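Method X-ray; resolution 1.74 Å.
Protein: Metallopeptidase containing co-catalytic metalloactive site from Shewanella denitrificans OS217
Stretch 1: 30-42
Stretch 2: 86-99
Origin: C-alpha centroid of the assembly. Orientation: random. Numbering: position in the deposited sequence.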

# COMPACT_ATOMS: atom_id res chain seq x y z
N ALA A 30 -16.31 -0.92 -8.43
CA ALA A 30 -16.91 -0.12 -9.54
C ALA A 30 -16.07 1.07 -9.96
O ALA A 30 -15.77 1.23 -11.15
CB ALA A 30 -18.40 0.31 -9.19
N GLN A 31 -15.62 1.89 -9.00
CA GLN A 31 -14.82 3.06 -9.34
C GLN A 31 -13.46 2.64 -9.89
O GLN A 31 -12.98 3.21 -10.88
CB GLN A 31 -14.68 4.00 -8.11
CG GLN A 31 -15.99 4.74 -7.72
N LEU A 32 -12.84 1.65 -9.25
CA LEU A 32 -11.52 1.14 -9.66
C LEU A 32 -11.55 0.66 -11.13
O LEU A 32 -10.68 0.92 -11.91
CB LEU A 32 -11.17 -0.04 -8.78
CG LEU A 32 -9.92 -0.80 -9.18
CD1 LEU A 32 -8.72 0.18 -9.18
CD2 LEU A 32 -9.68 -1.98 -8.20
N ALA A 33 -12.59 -0.07 -11.48
CA ALA A 33 -12.71 -0.62 -12.80
C ALA A 33 -12.83 0.47 -13.88
O ALA A 33 -12.27 0.33 -14.97
CB ALA A 33 -13.90 -1.56 -12.85
N GLU A 34 -13.51 1.56 -13.54
CA GLU A 34 -13.61 2.72 -14.44
C GLU A 34 -12.23 3.29 -14.69
O GLU A 34 -11.92 3.61 -15.84
CB GLU A 34 -14.47 3.82 -13.84
CG GLU A 34 -15.95 3.53 -13.79
CD GLU A 34 -16.77 4.70 -13.24
OE1 GLU A 34 -16.26 5.48 -12.39
OE2 GLU A 34 -17.95 4.83 -13.65
N GLU A 35 -11.42 3.42 -13.64
CA GLU A 35 -10.07 3.99 -13.82
C GLU A 35 -9.14 3.06 -14.59
O GLU A 35 -8.44 3.50 -15.49
CB GLU A 35 -9.47 4.40 -12.49
CG GLU A 35 -10.30 5.46 -11.80
CD GLU A 35 -10.74 6.59 -12.79
OE1 GLU A 35 -9.86 7.21 -13.47
OE2 GLU A 35 -11.97 6.84 -12.90
N VAL A 36 -9.15 1.76 -14.27
CA VAL A 36 -8.23 0.85 -14.97
C VAL A 36 -8.60 0.69 -16.48
O VAL A 36 -7.71 0.56 -17.32
CB VAL A 36 -8.09 -0.53 -14.27
CG1 VAL A 36 -8.03 -0.38 -12.75
CG2 VAL A 36 -9.12 -1.43 -14.70
N ASN A 37 -9.88 0.74 -16.81
CA ASN A 37 -10.35 0.73 -18.19
C ASN A 37 -9.75 1.95 -18.92
O ASN A 37 -9.26 1.83 -20.03
CB ASN A 37 -11.88 0.79 -18.24
CG ASN A 37 -12.42 1.17 -19.63
OD1 ASN A 37 -12.41 2.35 -20.02
ND2 ASN A 37 -12.92 0.18 -20.37
N ARG A 38 -9.82 3.11 -18.25
CA ARG A 38 -9.45 4.37 -18.86
C ARG A 38 -7.94 4.44 -19.08
O ARG A 38 -7.47 4.99 -20.06
CB ARG A 38 -9.93 5.53 -17.97
CG ARG A 38 -9.59 6.94 -18.51
CD ARG A 38 -9.97 8.02 -17.50
NE ARG A 38 -9.24 7.93 -16.23
CZ ARG A 38 -8.02 8.42 -16.02
NH1 ARG A 38 -7.33 8.99 -17.00
NH2 ARG A 38 -7.44 8.29 -14.84
N LEU A 39 -7.18 3.89 -18.14
CA LEU A 39 -5.75 3.92 -18.17
C LEU A 39 -5.13 2.81 -19.00
O LEU A 39 -3.91 2.85 -19.23
CB LEU A 39 -5.22 3.90 -16.76
CG LEU A 39 -5.43 5.17 -15.96
CD1 LEU A 39 -5.15 4.89 -14.47
CD2 LEU A 39 -4.56 6.34 -16.51
N GLY A 40 -5.95 1.87 -19.48
CA GLY A 40 -5.50 0.76 -20.32
C GLY A 40 -4.71 -0.28 -19.55
O GLY A 40 -3.75 -0.88 -20.05
N LEU A 41 -5.08 -0.47 -18.30
CA LEU A 41 -4.32 -1.38 -17.44
C LEU A 41 -4.89 -2.81 -17.61
O LEU A 41 -6.07 -2.99 -17.84
CB LEU A 41 -4.36 -0.90 -16.00
CG LEU A 41 -3.50 0.27 -15.54
CD1 LEU A 41 -3.93 0.73 -14.15
CD2 LEU A 41 -2.05 -0.11 -15.54
N LYS A 42 -4.04 -3.83 -17.47
CA LYS A 42 -4.47 -5.20 -17.67
C LYS A 42 -4.62 -5.83 -16.30
O LYS A 42 -3.70 -5.73 -15.48
CB LYS A 42 -3.46 -5.99 -18.49
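Stretch 2 86-99: MLHFLRGLQPALFE

Stretch 2 continues a helix that begins earlier in the chain and runs through residues 86-92; Leu93 and Gln94 are then extended, and residues 95-99 return to helical phi/psi without the regular bonds. Its helix packs on helix 30-39 with the two N-to-C directions nearly aligned, crossing at 31° with a closest axial approach of 9.7 Å. The register places Leu87 beside Leu32 (CA to CA 6.2 Å), Arg91 beside Glu35 (CA to CA 6.4 Å) and, beyond the helix, Pro95 beside Leu39 (CA to CA 5.2 Å). Together the stretches bury 662 Å².

At the start of the contact, Leu87 points toward stretch 1, its CD2 3.5 Å from Gln31 CB and its CD1 3.6 Å from Leu32 CA. Leu90 CD1 meets Leu32 CD1 at 3.9 Å, and Leu90 CD2 lies 4.1 Å from Leu39 CD1.

The polar centre is Arg38, which is held within its own helix by a salt bridge one turn back: NE and NH2 donate to Glu35 OE1 at 2.9 and 3.0 Å. Thus oriented, the guanidinium meets stretch 2 where its helix ends. Arg38 NH1 and NH2 both donate to Leu93 O at 3.1 Å, a bifurcated arrangement in which the carbonyl lies at the guanidinium edge. Leu90 O is nearer to Arg38 NH2, at 2.9 Å, but the angle is too poor for a hydrogen bond; this carbonyl instead accepts from Leu93 N at 3.2 Å.

Water completes the polar network. Water 3 accepts from Arg38 NH1 at 3.0 Å and donates to Gln94 OE1 at 3.2 Å. Water 2 links Glu35 OE1 (3.2 Å) to Arg91 O through a weak bond of 3.3 Å. Glu35 and Arg91 form no direct salt bridge, since Glu35 OE2 and Arg91 NE are 4.2 Å apart; water 1 joins them, lying 2.5 Å from Glu35 OE2 and accepting from Arg91 NE at 3.0 Å. It also lies 2.9 Å from Gln31 O. The Arg91 side chain reaches back along stretch 1, bringing NH2 within 3.3 Å of Gln31 CG.

Leu39 covers the turn after the helix: its CD2 packs 4.1 Å from Leu93 CB and 4.0 Å from Pro95 CD. Stretch 1 then turns through a Schellman motif, with Gly40 at positive phi and Leu41 N bonded to Val36 O at 3.0 Å. Phe98 closes the contact, its CE2 4.0 Å from Leu39 CB, while Leu41 CD2 sits over one ring face, 4.0 Å from Phe98 CZ.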

# COMPACT_ATOMS: atom_id res chain seq x y z
N MSE A 86 -5.27 5.02 -3.35
CA MSE A 86 -4.85 4.58 -4.68
C MSE A 86 -5.82 4.95 -5.78
O MSE A 86 -5.44 5.32 -6.87
CB MSE A 86 -4.59 3.09 -4.71
CG MSE A 86 -3.66 2.71 -5.89
SE MSE A 86 -3.26 0.81 -5.84
CE MSE A 86 -2.60 0.78 -3.96
N LEU A 87 -7.11 4.82 -5.50
CA LEU A 87 -8.13 5.23 -6.44
C LEU A 87 -8.07 6.72 -6.76
O LEU A 87 -8.25 7.13 -7.92
CB LEU A 87 -9.50 4.81 -5.93
CG LEU A 87 -10.71 4.90 -6.82
CD1 LEU A 87 -10.44 4.29 -8.19
CD2 LEU A 87 -11.81 4.15 -6.08
N HIS A 88 -7.78 7.55 -5.74
CA HIS A 88 -7.61 8.99 -5.90
C HIS A 88 -6.39 9.27 -6.79
O HIS A 88 -6.46 10.05 -7.75
CB HIS A 88 -7.44 9.63 -4.49
CG HIS A 88 -7.37 11.12 -4.50
ND1 HIS A 88 -6.17 11.81 -4.49
CD2 HIS A 88 -8.34 12.07 -4.53
CE1 HIS A 88 -6.40 13.11 -4.51
NE2 HIS A 88 -7.71 13.29 -4.53
N PHE A 89 -5.33 8.51 -6.54
CA PHE A 89 -4.08 8.59 -7.28
C PHE A 89 -4.32 8.25 -8.75
O PHE A 89 -3.95 9.01 -9.61
CB PHE A 89 -3.08 7.67 -6.62
CG PHE A 89 -1.80 7.54 -7.34
CD1 PHE A 89 -0.96 8.62 -7.43
CD2 PHE A 89 -1.44 6.34 -7.92
CE1 PHE A 89 0.23 8.50 -8.10
CE2 PHE A 89 -0.23 6.21 -8.58
CZ PHE A 89 0.59 7.29 -8.67
N LEU A 90 -5.00 7.15 -9.00
CA LEU A 90 -5.38 6.69 -10.36
C LEU A 90 -6.25 7.70 -11.10
O LEU A 90 -6.06 7.95 -12.31
CB LEU A 90 -6.14 5.38 -10.28
CG LEU A 90 -5.27 4.22 -9.83
CD1 LEU A 90 -6.07 2.95 -9.88
CD2 LEU A 90 -3.98 4.11 -10.62
N ARG A 91 -7.17 8.32 -10.38
CA ARG A 91 -7.99 9.36 -11.01
C ARG A 91 -7.14 10.49 -11.57
O ARG A 91 -7.53 11.10 -12.56
CB ARG A 91 -9.07 9.89 -10.05
CG ARG A 91 -10.16 8.88 -9.77
CD ARG A 91 -11.47 9.53 -9.41
NE ARG A 91 -12.46 8.50 -9.12
CZ ARG A 91 -13.58 8.67 -8.42
NH1 ARG A 91 -13.90 9.85 -7.89
NH2 ARG A 91 -14.38 7.63 -8.22
N GLY A 92 -5.98 10.77 -10.97
CA GLY A 92 -5.11 11.89 -11.37
C GLY A 92 -4.16 11.59 -12.53
O GLY A 92 -3.65 12.51 -13.15
N LEU A 93 -3.99 10.32 -12.87
CA LEU A 93 -2.99 9.85 -13.84
C LEU A 93 -3.53 9.87 -15.26
O LEU A 93 -4.70 9.67 -15.46
CB LEU A 93 -2.69 8.38 -13.53
CG LEU A 93 -1.96 8.07 -12.22
CD1 LEU A 93 -1.55 6.60 -12.17
CD2 LEU A 93 -0.78 9.00 -12.05
N GLN A 94 -2.63 9.98 -16.23
CA GLN A 94 -2.93 9.72 -17.63
C GLN A 94 -2.10 8.54 -18.12
O GLN A 94 -1.05 8.21 -17.56
CB GLN A 94 -2.62 10.99 -18.46
CG GLN A 94 -3.63 12.17 -18.27
CD GLN A 94 -5.09 11.78 -18.59
OE1 GLN A 94 -5.35 11.11 -19.58
NE2 GLN A 94 -6.02 12.22 -17.76
N PRO A 95 -2.53 7.90 -19.21
CA PRO A 95 -1.72 6.82 -19.74
C PRO A 95 -0.25 7.12 -20.05
O PRO A 95 0.56 6.20 -20.02
CB PRO A 95 -2.46 6.44 -21.02
CG PRO A 95 -3.86 6.81 -20.76
CD PRO A 95 -3.76 8.09 -20.00
N ALA A 96 0.11 8.38 -20.35
CA ALA A 96 1.52 8.75 -20.57
C ALA A 96 2.49 8.33 -19.45
O ALA A 96 3.68 8.17 -19.72
CB ALA A 96 1.67 10.26 -20.82
N LEU A 97 2.00 8.25 -18.22
CA LEU A 97 2.84 7.82 -17.08
C LEU A 97 3.48 6.48 -17.47
O LEU A 97 4.67 6.28 -17.34
CB LEU A 97 2.04 7.71 -15.80
CG LEU A 97 2.83 6.98 -14.69
CD1 LEU A 97 4.17 7.71 -14.39
CD2 LEU A 97 1.98 6.75 -13.47
N PHE A 98 2.69 5.60 -18.07
CA PHE A 98 3.19 4.25 -18.34
C PHE A 98 4.25 4.16 -19.41
O PHE A 98 4.91 3.13 -19.54
CB PHE A 98 2.02 3.31 -18.58
CG PHE A 98 0.99 3.42 -17.52
CD1 PHE A 98 1.32 3.21 -16.20
CD2 PHE A 98 -0.30 3.80 -17.80
CE1 PHE A 98 0.38 3.35 -15.19
CE2 PHE A 98 -1.22 3.93 -16.78
CZ PHE A 98 -0.87 3.73 -15.48
N GLU A 99 4.50 5.26 -20.14
CA GLU A 99 5.64 5.31 -21.08
C GLU A 99 6.98 5.42 -20.39
O GLU A 99 8.00 5.20 -21.03
CB GLU A 99 5.51 6.48 -22.05
CG GLU A 99 4.23 6.37 -22.88
CD GLU A 99 4.07 7.51 -23.88
OE1 GLU A 99 5.07 8.17 -24.22
OE2 GLU A 99 2.91 7.73 -24.31
O HOH W 1 -13.27 6.14 -10.86
O HOH W 2 -10.54 10.36 -13.82
O HOH W 3 -7.87 9.24 -19.91